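Local atomic coordinates of N-acyl-D-glutamate deacylase (Bordetella bronchiseptica, PDB entry 3GIP), a protein that probably hydrolyses N-acyl-D-glutamate to D-glutamate and a carboxylate, as a zinc-binding member of the amidohydrolase superfamily. Residues Asp78-Thr83 and Arg376-Phe381; Phe414-Arg417 and Gly423-Ala426; Val450-Val455 and Glu461-Pro466. One frame throughout, in Å; residues are numbered along the deposited sequence.

Contact 1: residues Asp78-Thr83 and Arg376-Phe381. With FMT (formic acid), chain D.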
loop_
_atom_site.group_PDB
_atom_site.type_symbol
_atom_site.label_atom_id
_atom_site.label_comp_id
_atom_site.label_asym_id
_atom_site.label_seq_id
_atom_site.Cartn_x
_atom_site.Cartn_y
_atom_site.Cartn_z
ATOM N N ASP A 78 14.586 -9.504 -0.088
ATOM C CA ASP A 78 15.293 -8.298 0.352
ATOM C C ASP A 78 14.380 -7.112 0.666
ATOM O O ASP A 78 14.667 -6.331 1.575
ATOM C CB ASP A 78 16.336 -7.866 -0.683
ATOM C CG ASP A 78 15.727 -7.563 -2.033
ATOM O OD1 ASP A 78 15.526 -8.509 -2.824
ATOM O OD2 ASP A 78 15.436 -6.377 -2.300
ATOM N N LEU A 79 13.290 -6.979 -0.084
ATOM C CA LEU A 79 12.353 -5.875 0.123
ATOM C C LEU A 79 13.072 -4.526 0.202
ATOM O O LEU A 79 12.607 -3.609 0.877
ATOM C CB LEU A 79 11.548 -6.103 1.409
ATOM C CG LEU A 79 10.266 -6.939 1.317
ATOM C CD1 LEU A 79 9.195 -6.114 0.622
ATOM C CD2 LEU A 79 10.506 -8.237 0.575
ATOM N N ARG A 80 14.193 -4.404 -0.502
ATOM C CA ARG A 80 14.982 -3.174 -0.476
ATOM C C ARG A 80 14.215 -1.953 -0.980
ATOM O O ARG A 80 14.510 -0.824 -0.579
ATOM C CB ARG A 80 16.265 -3.363 -1.291
ATOM C CG ARG A 80 17.268 -2.216 -1.193
ATOM C CD ARG A 80 17.923 -2.144 0.178
ATOM N NE ARG A 80 19.101 -1.279 0.160
ATOM C CZ ARG A 80 20.006 -1.220 1.131
ATOM N NH1 ARG A 80 19.873 -1.972 2.213
ATOM N NH2 ARG A 80 21.060 -0.418 1.012
ATOM N N TRP A 81 13.236 -2.172 -1.854
ATOM C CA TRP A 81 12.444 -1.061 -2.371
ATOM C C TRP A 81 11.619 -0.427 -1.258
ATOM O O TRP A 81 11.189 0.719 -1.377
ATOM C CB TRP A 81 11.539 -1.522 -3.525
ATOM C CG TRP A 81 10.598 -2.661 -3.217
ATOM C CD1 TRP A 81 9.276 -2.569 -2.884
ATOM C CD2 TRP A 81 10.907 -4.059 -3.251
ATOM N NE1 TRP A 81 8.740 -3.826 -2.713
ATOM C CE2 TRP A 81 9.722 -4.757 -2.931
ATOM C CE3 TRP A 81 12.072 -4.789 -3.521
ATOM C CZ2 TRP A 81 9.668 -6.154 -2.872
ATOM C CZ3 TRP A 81 12.017 -6.183 -3.462
ATOM C CH2 TRP A 81 10.822 -6.844 -3.140
ATOM N N LYS A 82 11.412 -1.172 -0.173
ATOM C CA LYS A 82 10.655 -0.674 0.975
ATOM C C LYS A 82 11.588 -0.035 1.998
ATOM O O LYS A 82 11.415 1.119 2.383
ATOM C CB LYS A 82 9.905 -1.810 1.679
ATOM C CG LYS A 82 8.888 -2.557 0.839
ATOM C CD LYS A 82 7.716 -1.688 0.425
ATOM C CE LYS A 82 6.589 -2.574 -0.077
ATOM N NZ LYS A 82 5.484 -1.835 -0.739
ATOM N N THR A 83 12.583 -0.796 2.440
ATOM C CA THR A 83 13.504 -0.300 3.450
ATOM C C THR A 83 14.268 0.954 3.043
ATOM O O THR A 83 14.495 1.840 3.871
ATOM C CB THR A 83 14.518 -1.390 3.859
ATOM O OG1 THR A 83 15.361 -1.700 2.746
ATOM C CG2 THR A 83 13.791 -2.654 4.302
ATOM N N ARG A 376 6.924 4.815 -8.194
ATOM C CA ARG A 376 6.303 4.843 -6.872
ATOM C C ARG A 376 6.773 3.641 -6.050
ATOM O O ARG A 376 6.754 3.664 -4.820
ATOM C CB ARG A 376 4.779 4.831 -7.010
ATOM C CG ARG A 376 4.222 3.548 -7.594
ATOM C CD ARG A 376 2.784 3.732 -8.039
ATOM N NE ARG A 376 2.188 2.463 -8.445
ATOM C CZ ARG A 376 1.029 2.351 -9.084
ATOM N NH1 ARG A 376 0.331 3.434 -9.405
ATOM N NH2 ARG A 376 0.557 1.148 -9.388
ATOM N N LEU A 377 7.201 2.594 -6.745
ATOM C CA LEU A 377 7.693 1.381 -6.100
ATOM C C LEU A 377 8.866 1.684 -5.170
ATOM O O LEU A 377 8.964 1.125 -4.075
ATOM C CB LEU A 377 8.142 0.381 -7.171
ATOM C CG LEU A 377 8.823 -0.910 -6.712
ATOM C CD1 LEU A 377 7.822 -1.792 -5.975
ATOM C CD2 LEU A 377 9.381 -1.640 -7.932
ATOM N N TRP A 378 9.747 2.577 -5.615
ATOM C CA TRP A 378 10.937 2.940 -4.852
ATOM C C TRP A 378 10.963 4.334 -4.237
ATOM O O TRP A 378 11.788 4.599 -3.366
ATOM C CB TRP A 378 12.188 2.815 -5.728
ATOM C CG TRP A 378 12.661 1.419 -5.964
ATOM C CD1 TRP A 378 12.141 0.508 -6.836
ATOM C CD2 TRP A 378 13.761 0.772 -5.314
ATOM N NE1 TRP A 378 12.852 -0.668 -6.772
ATOM C CE2 TRP A 378 13.851 -0.532 -5.844
ATOM C CE3 TRP A 378 14.681 1.171 -4.333
ATOM C CZ2 TRP A 378 14.825 -1.446 -5.425
ATOM C CZ3 TRP A 378 15.651 0.263 -3.917
ATOM C CH2 TRP A 378 15.713 -1.032 -4.466
ATOM N N GLY A 379 10.080 5.229 -4.663
ATOM C CA GLY A 379 10.166 6.573 -4.116
ATOM C C GLY A 379 8.963 7.259 -3.511
ATOM O O GLY A 379 9.039 8.448 -3.215
ATOM N N SER A 380 7.873 6.537 -3.294
ATOM C CA SER A 380 6.671 7.150 -2.740
ATOM C C SER A 380 6.826 7.930 -1.434
ATOM O O SER A 380 6.503 9.118 -1.373
ATOM C CB SER A 380 5.576 6.094 -2.554
ATOM O OG SER A 380 5.102 5.624 -3.803
ATOM N N PHE A 381 7.317 7.279 -0.385
ATOM C CA PHE A 381 7.429 7.962 0.901
ATOM C C PHE A 381 8.422 9.114 0.944
ATOM O O PHE A 381 8.145 10.162 1.532
ATOM C CB PHE A 381 7.710 6.934 2.003
ATOM C CG PHE A 381 6.493 6.145 2.393
ATOM C CD1 PHE A 381 5.766 6.477 3.530
ATOM C CD2 PHE A 381 6.022 5.124 1.571
ATOM C CE1 PHE A 381 4.583 5.808 3.845
ATOM C CE2 PHE A 381 4.844 4.448 1.871
ATOM C CZ PHE A 381 4.121 4.791 3.012
HETATM C C FMT D . -3.325 2.634 -9.671
HETATM O O1 FMT D . -2.208 2.490 -10.102
HETATM O O2 FMT D . -3.633 3.736 -8.981
HETATM O O HOH W 1 6.628 -0.214 -2.931
#

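Contact 2: residues Phe414-Arg417 and Gly423-Ala426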
loop_
_atom_site.group_PDB
_atom_site.type_symbol
_atom_site.label_atom_id
_atom_site.label_comp_id
_atom_site.label_asym_id
_atom_site.label_seq_id
_atom_site.Cartn_x
_atom_site.Cartn_y
_atom_site.Cartn_z
ATOM N N PHE A 414 -3.095 -1.334 14.435
ATOM C CA PHE A 414 -1.795 -1.829 14.860
ATOM C C PHE A 414 -1.431 -1.314 16.239
ATOM O O PHE A 414 -1.039 -0.157 16.403
ATOM C CB PHE A 414 -0.699 -1.424 13.873
ATOM C CG PHE A 414 -0.916 -1.933 12.484
ATOM C CD1 PHE A 414 -1.453 -3.198 12.264
ATOM C CD2 PHE A 414 -0.563 -1.158 11.386
ATOM C CE1 PHE A 414 -1.634 -3.681 10.977
ATOM C CE2 PHE A 414 -0.740 -1.636 10.092
ATOM C CZ PHE A 414 -1.278 -2.900 9.889
ATOM N N ALA A 415 -1.560 -2.182 17.235
ATOM C CA ALA A 415 -1.231 -1.808 18.598
ATOM C C ALA A 415 0.282 -1.792 18.769
ATOM O O ALA A 415 0.993 -2.636 18.221
ATOM C CB ALA A 415 -1.860 -2.788 19.580
ATOM N N GLU A 416 0.761 -0.811 19.522
ATOM C CA GLU A 416 2.181 -0.661 19.809
ATOM C C GLU A 416 3.063 -0.420 18.588
ATOM O O GLU A 416 4.234 -0.800 18.574
ATOM C CB GLU A 416 2.679 -1.881 20.588
ATOM C CG GLU A 416 1.932 -2.097 21.895
ATOM C CD GLU A 416 2.039 -0.906 22.830
ATOM O OE1 GLU A 416 1.228 -0.818 23.777
ATOM O OE2 GLU A 416 2.936 -0.059 22.625
ATOM N N ARG A 417 2.497 0.213 17.565
ATOM C CA ARG A 417 3.242 0.547 16.355
ATOM C C ARG A 417 2.786 1.893 15.821
ATOM O O ARG A 417 1.692 2.359 16.138
ATOM C CB ARG A 417 3.044 -0.510 15.263
ATOM C CG ARG A 417 3.764 -1.807 15.531
ATOM C CD ARG A 417 3.674 -2.761 14.354
ATOM N NE ARG A 417 4.012 -4.111 14.784
ATOM C CZ ARG A 417 5.245 -4.539 15.023
ATOM N NH1 ARG A 417 6.281 -3.727 14.856
ATOM N NH2 ARG A 417 5.438 -5.776 15.464
ATOM N N GLY A 423 7.623 1.246 25.218
ATOM C CA GLY A 423 6.760 0.079 25.157
ATOM C C GLY A 423 6.340 -0.352 23.764
ATOM O O GLY A 423 6.017 -1.519 23.539
ATOM N N ALA A 424 6.333 0.585 22.824
ATOM C CA ALA A 424 5.942 0.264 21.458
ATOM C C ALA A 424 7.078 -0.456 20.743
ATOM O O ALA A 424 8.231 -0.374 21.161
ATOM C CB ALA A 424 5.575 1.540 20.710
ATOM N N TRP A 425 6.746 -1.173 19.674
ATOM C CA TRP A 425 7.757 -1.881 18.904
ATOM C C TRP A 425 8.737 -0.881 18.302
ATOM O O TRP A 425 8.347 0.205 17.864
ATOM C CB TRP A 425 7.106 -2.707 17.798
ATOM C CG TRP A 425 6.398 -3.914 18.311
ATOM C CD1 TRP A 425 5.051 -4.090 18.434
ATOM C CD2 TRP A 425 7.008 -5.119 18.786
ATOM N NE1 TRP A 425 4.781 -5.335 18.957
ATOM C CE2 TRP A 425 5.965 -5.987 19.182
ATOM C CE3 TRP A 425 8.335 -5.551 18.916
ATOM C CZ2 TRP A 425 6.207 -7.263 19.699
ATOM C CZ3 TRP A 425 8.577 -6.823 19.432
ATOM C CH2 TRP A 425 7.515 -7.663 19.817
ATOM N N ALA A 426 10.010 -1.258 18.271
ATOM C CA ALA A 426 11.043 -0.374 17.755
ATOM C C ALA A 426 11.197 -0.326 16.237
ATOM O O ALA A 426 12.259 -0.663 15.702
ATOM C CB ALA A 426 12.385 -0.711 18.405
#

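Contact 3: residues Val450-Val455 and Glu461-Pro466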
loop_
_atom_site.group_PDB
_atom_site.type_symbol
_atom_site.label_atom_id
_atom_site.label_comp_id
_atom_site.label_asym_id
_atom_site.label_seq_id
_atom_site.Cartn_x
_atom_site.Cartn_y
_atom_site.Cartn_z
ATOM N N VAL A 450 17.496 9.084 -1.221
ATOM C CA VAL A 450 18.638 9.651 -0.520
ATOM C C VAL A 450 18.078 10.271 0.755
ATOM O O VAL A 450 16.882 10.560 0.836
ATOM C CB VAL A 450 19.352 10.747 -1.351
ATOM C CG1 VAL A 450 19.977 10.131 -2.593
ATOM C CG2 VAL A 450 18.370 11.845 -1.731
ATOM N N GLY A 451 18.921 10.447 1.764
ATOM C CA GLY A 451 18.447 11.056 2.992
ATOM C C GLY A 451 17.978 10.101 4.071
ATOM O O GLY A 451 17.668 10.536 5.180
ATOM N N ILE A 452 17.890 8.814 3.753
ATOM C CA ILE A 452 17.489 7.822 4.747
ATOM C C ILE A 452 18.792 7.305 5.349
ATOM O O ILE A 452 19.594 6.675 4.660
ATOM C CB ILE A 452 16.714 6.652 4.107
ATOM C CG1 ILE A 452 15.416 7.168 3.481
ATOM C CG2 ILE A 452 16.401 5.592 5.163
ATOM C CD1 ILE A 452 14.449 7.795 4.476
ATOM N N ALA A 453 19.006 7.587 6.630
ATOM C CA ALA A 453 20.229 7.177 7.311
ATOM C C ALA A 453 20.184 5.768 7.891
ATOM O O ALA A 453 21.185 5.053 7.868
ATOM C CB ALA A 453 20.568 8.177 8.413
ATOM N N GLY A 454 19.031 5.366 8.412
ATOM C CA GLY A 454 18.932 4.040 8.988
ATOM C C GLY A 454 17.506 3.624 9.260
ATOM O O GLY A 454 16.626 4.465 9.429
ATOM N N VAL A 455 17.278 2.317 9.299
ATOM C CA VAL A 455 15.947 1.789 9.556
ATOM C C VAL A 455 16.012 0.575 10.467
ATOM O O VAL A 455 16.808 -0.340 10.244
ATOM C CB VAL A 455 15.242 1.362 8.252
ATOM C CG1 VAL A 455 13.848 0.832 8.568
ATOM C CG2 VAL A 455 15.152 2.540 7.294
ATOM N N GLU A 461 18.405 -3.649 12.794
ATOM C CA GLU A 461 18.737 -2.886 11.597
ATOM C C GLU A 461 18.445 -3.657 10.315
ATOM O O GLU A 461 18.820 -4.824 10.182
ATOM C CB GLU A 461 20.217 -2.495 11.596
ATOM C CG GLU A 461 20.643 -1.764 10.320
ATOM C CD GLU A 461 22.138 -1.504 10.238
ATOM O OE1 GLU A 461 22.851 -1.751 11.235
ATOM O OE2 GLU A 461 22.599 -1.043 9.171
ATOM N N VAL A 462 17.764 -3.006 9.374
ATOM C CA VAL A 462 17.478 -3.621 8.082
ATOM C C VAL A 462 18.061 -2.733 6.989
ATOM O O VAL A 462 18.230 -3.163 5.851
ATOM C CB VAL A 462 15.966 -3.811 7.829
ATOM C CG1 VAL A 462 15.402 -4.828 8.812
ATOM C CG2 VAL A 462 15.234 -2.480 7.947
ATOM N N PHE A 463 18.365 -1.491 7.354
ATOM C CA PHE A 463 18.954 -0.526 6.430
ATOM C C PHE A 463 19.889 0.375 7.234
ATOM O O PHE A 463 19.546 0.798 8.339
ATOM C CB PHE A 463 17.865 0.328 5.777
ATOM C CG PHE A 463 18.388 1.291 4.752
ATOM C CD1 PHE A 463 18.458 0.931 3.410
ATOM C CD2 PHE A 463 18.848 2.547 5.133
ATOM C CE1 PHE A 463 18.981 1.811 2.462
ATOM C CE2 PHE A 463 19.373 3.434 4.194
ATOM C CZ PHE A 463 19.439 3.064 2.856
ATOM N N PRO A 464 21.067 0.710 6.681
ATOM C CA PRO A 464 21.596 0.338 5.364
ATOM C C PRO A 464 22.062 -1.109 5.221
ATOM O O PRO A 464 22.125 -1.637 4.112
ATOM C CB PRO A 464 22.739 1.330 5.166
ATOM C CG PRO A 464 23.261 1.496 6.552
ATOM C CD PRO A 464 21.989 1.637 7.367
ATOM N N GLN A 465 22.389 -1.747 6.339
ATOM C CA GLN A 465 22.853 -3.127 6.304
ATOM C C GLN A 465 21.783 -4.111 6.764
ATOM O O GLN A 465 21.445 -4.166 7.945
ATOM C CB GLN A 465 24.098 -3.287 7.180
ATOM C CG GLN A 465 24.612 -4.714 7.249
ATOM C CD GLN A 465 24.978 -5.264 5.883
ATOM O OE1 GLN A 465 24.599 -6.382 5.531
ATOM N NE2 GLN A 465 25.723 -4.482 5.109
ATOM N N PRO A 466 21.231 -4.901 5.830
ATOM C CA PRO A 466 20.203 -5.869 6.213
ATOM C C PRO A 466 20.812 -7.033 6.991
ATOM O O PRO A 466 22.012 -7.290 6.896
ATOM C CB PRO A 466 19.613 -6.298 4.870
ATOM C CG PRO A 466 20.769 -6.158 3.933
ATOM C CD PRO A 466 21.396 -4.855 4.366
#

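Contact 1: residues Asp78-Thr83 and Arg376-Phe381
W81 and W378 carry this contact, and most of it is apolar. The backbone of W81 lies on the W378 indole: its CA sits 3.5 Å from the centroid of the six-membered ring, almost on the ring normal, a CH-pi contact. CB of W81 comes down on the same ring system, 3.4 Å from CE2 of W378. The two indoles meet obliquely, the planes of their five-membered rings 58° apart. CG of W81 lies between its backbone N and carbonyl carbon (chi1 56°), which leads the ring off past W378 to L377. There CD1 of L377 meets CD1 of W81 at 3.5 Å. R80 adds its aliphatic part, with CG 3.8 Å from CH2 of W378.

The polar links are indirect. A water accepts from NZ of K82 and donates to O of L377, bridging the segments. K82 also makes salt bridges to D64 and D69, and D69 takes the indole N-H of W81. Within 78-83, OD2 of D78 accepts from N of R80 at 2.9 Å.

At the far end, R376 NH1 donates to O1 of a formate at 2.8 Å, with O1 at the edge of the guanidinium. Y282, K250 and S288 also bind this ion. The D78 to R80 bond forms an Asx turn leading into helix 80-83, which packs against the start of helix 376-391.

Contact 2: residues Phe414-Arg417 and Gly423-Ala426
E416 and W425 join the two segments through one backbone hydrogen bond. N of W425 donates to O of E416 at 2.8 Å, and the N-H points almost straight at the acceptor (160°). Neither segment is a regular strand. F414 to R417 forms a type II beta turn, with E416 at positive phi. The CA atoms of E416 and A424 come within 4.2 Å of each other. G423 also has positive phi.

The main side-chain contact is a cation-pi stack. The guanidinium of R417 lies flat on the indole of W425, with centres 3.8 Å apart and planes only 8° from parallel. It covers the five-membered ring rather than the benzene ring. NH2 rests over that ring toward its rim, while NH1 reaches back to CB of W425 at 3.2 Å. The R417 chain is extended from CG to NE and then turns at chi4 (-76°), which brings the guanidinium flat against the indole. D427 forms a salt bridge with NH1, so the group is held by a charge as well as by the ring.

E416 bends at chi2, which sets its carboxylate beside G423 and A424. OE2 lies 3.2 Å from CA of A424, but its angle to N of A424 is too poor for a hydrogen bond. CB of E416 meets CD1 of W425 at 3.9 Å.

R35 makes a second cation-pi contact with W425. The loop lies between helix 406-412 and strand 428-431. G423 and A424 form backbone hydrogen bonds with I36 in strand 35-40, while F414 touches A141 and R417 touches N139, both in strand 139-145.

Contact 3: residues Val450-Val455 and Glu461-Pro466
V455 and F463 form an antiparallel, hydrogen-bonded pair in the beta hairpin of strands 452-457 and 460-463. The hairpin is joined to strand 428-431 through strand 452-457. N of V455 donates to O of F463 at 2.9 Å, approaching from above the carbonyl plane. In return O of V455 accepts from N of V462 at 3.0 Å, nearly straight (170°), and weakly from N of F463. V462 and F463 thus both face V455, a classic beta bulge. A second one places A453 and G454 opposite V430.

V455 and F463 put their side chains on the same face of the sheet, with their CB atoms 3.8 Å apart. CG1 of V455 lies anti to its backbone N (chi1 -179°) and meets CG2 of V462 at 3.6 Å. The F463 ring reaches along the partner strand to I452. T83 and R80 of helix 80-83 pack on F463.

P464, after a cis peptide bond, sets CD near O of A453. The extended side chain of E461 reaches along its own segment, and its OE2 accepts from N of Q465. I452 CG2 lies 3.8 Å from CE2 of F463, and O of I452 meets the ring edge 3.3 Å from that same CE2.

How the contacts relate
The three contacts follow one another along the chain, and none nests in or crosses another. Contact 1 closes the longest loop: 292 residues, including many helices and strands of the family's TIM-barrel fold, separate 78-83 from 376-381. Contact 2 then closes a short loop between helix 406-412 and strand 428-431. Contact 3 closes the hairpin near the C terminus. Contacts 1 and 3 touch: R80 NH1 is 3.0 Å from O of P464, a probable hydrogen bond, so helix 80-83 meets both helix 376-391 and the hairpin. Contact 2 stands apart, its nearest atoms about 7 Å from contact 3 and about 11 Å from contact 1.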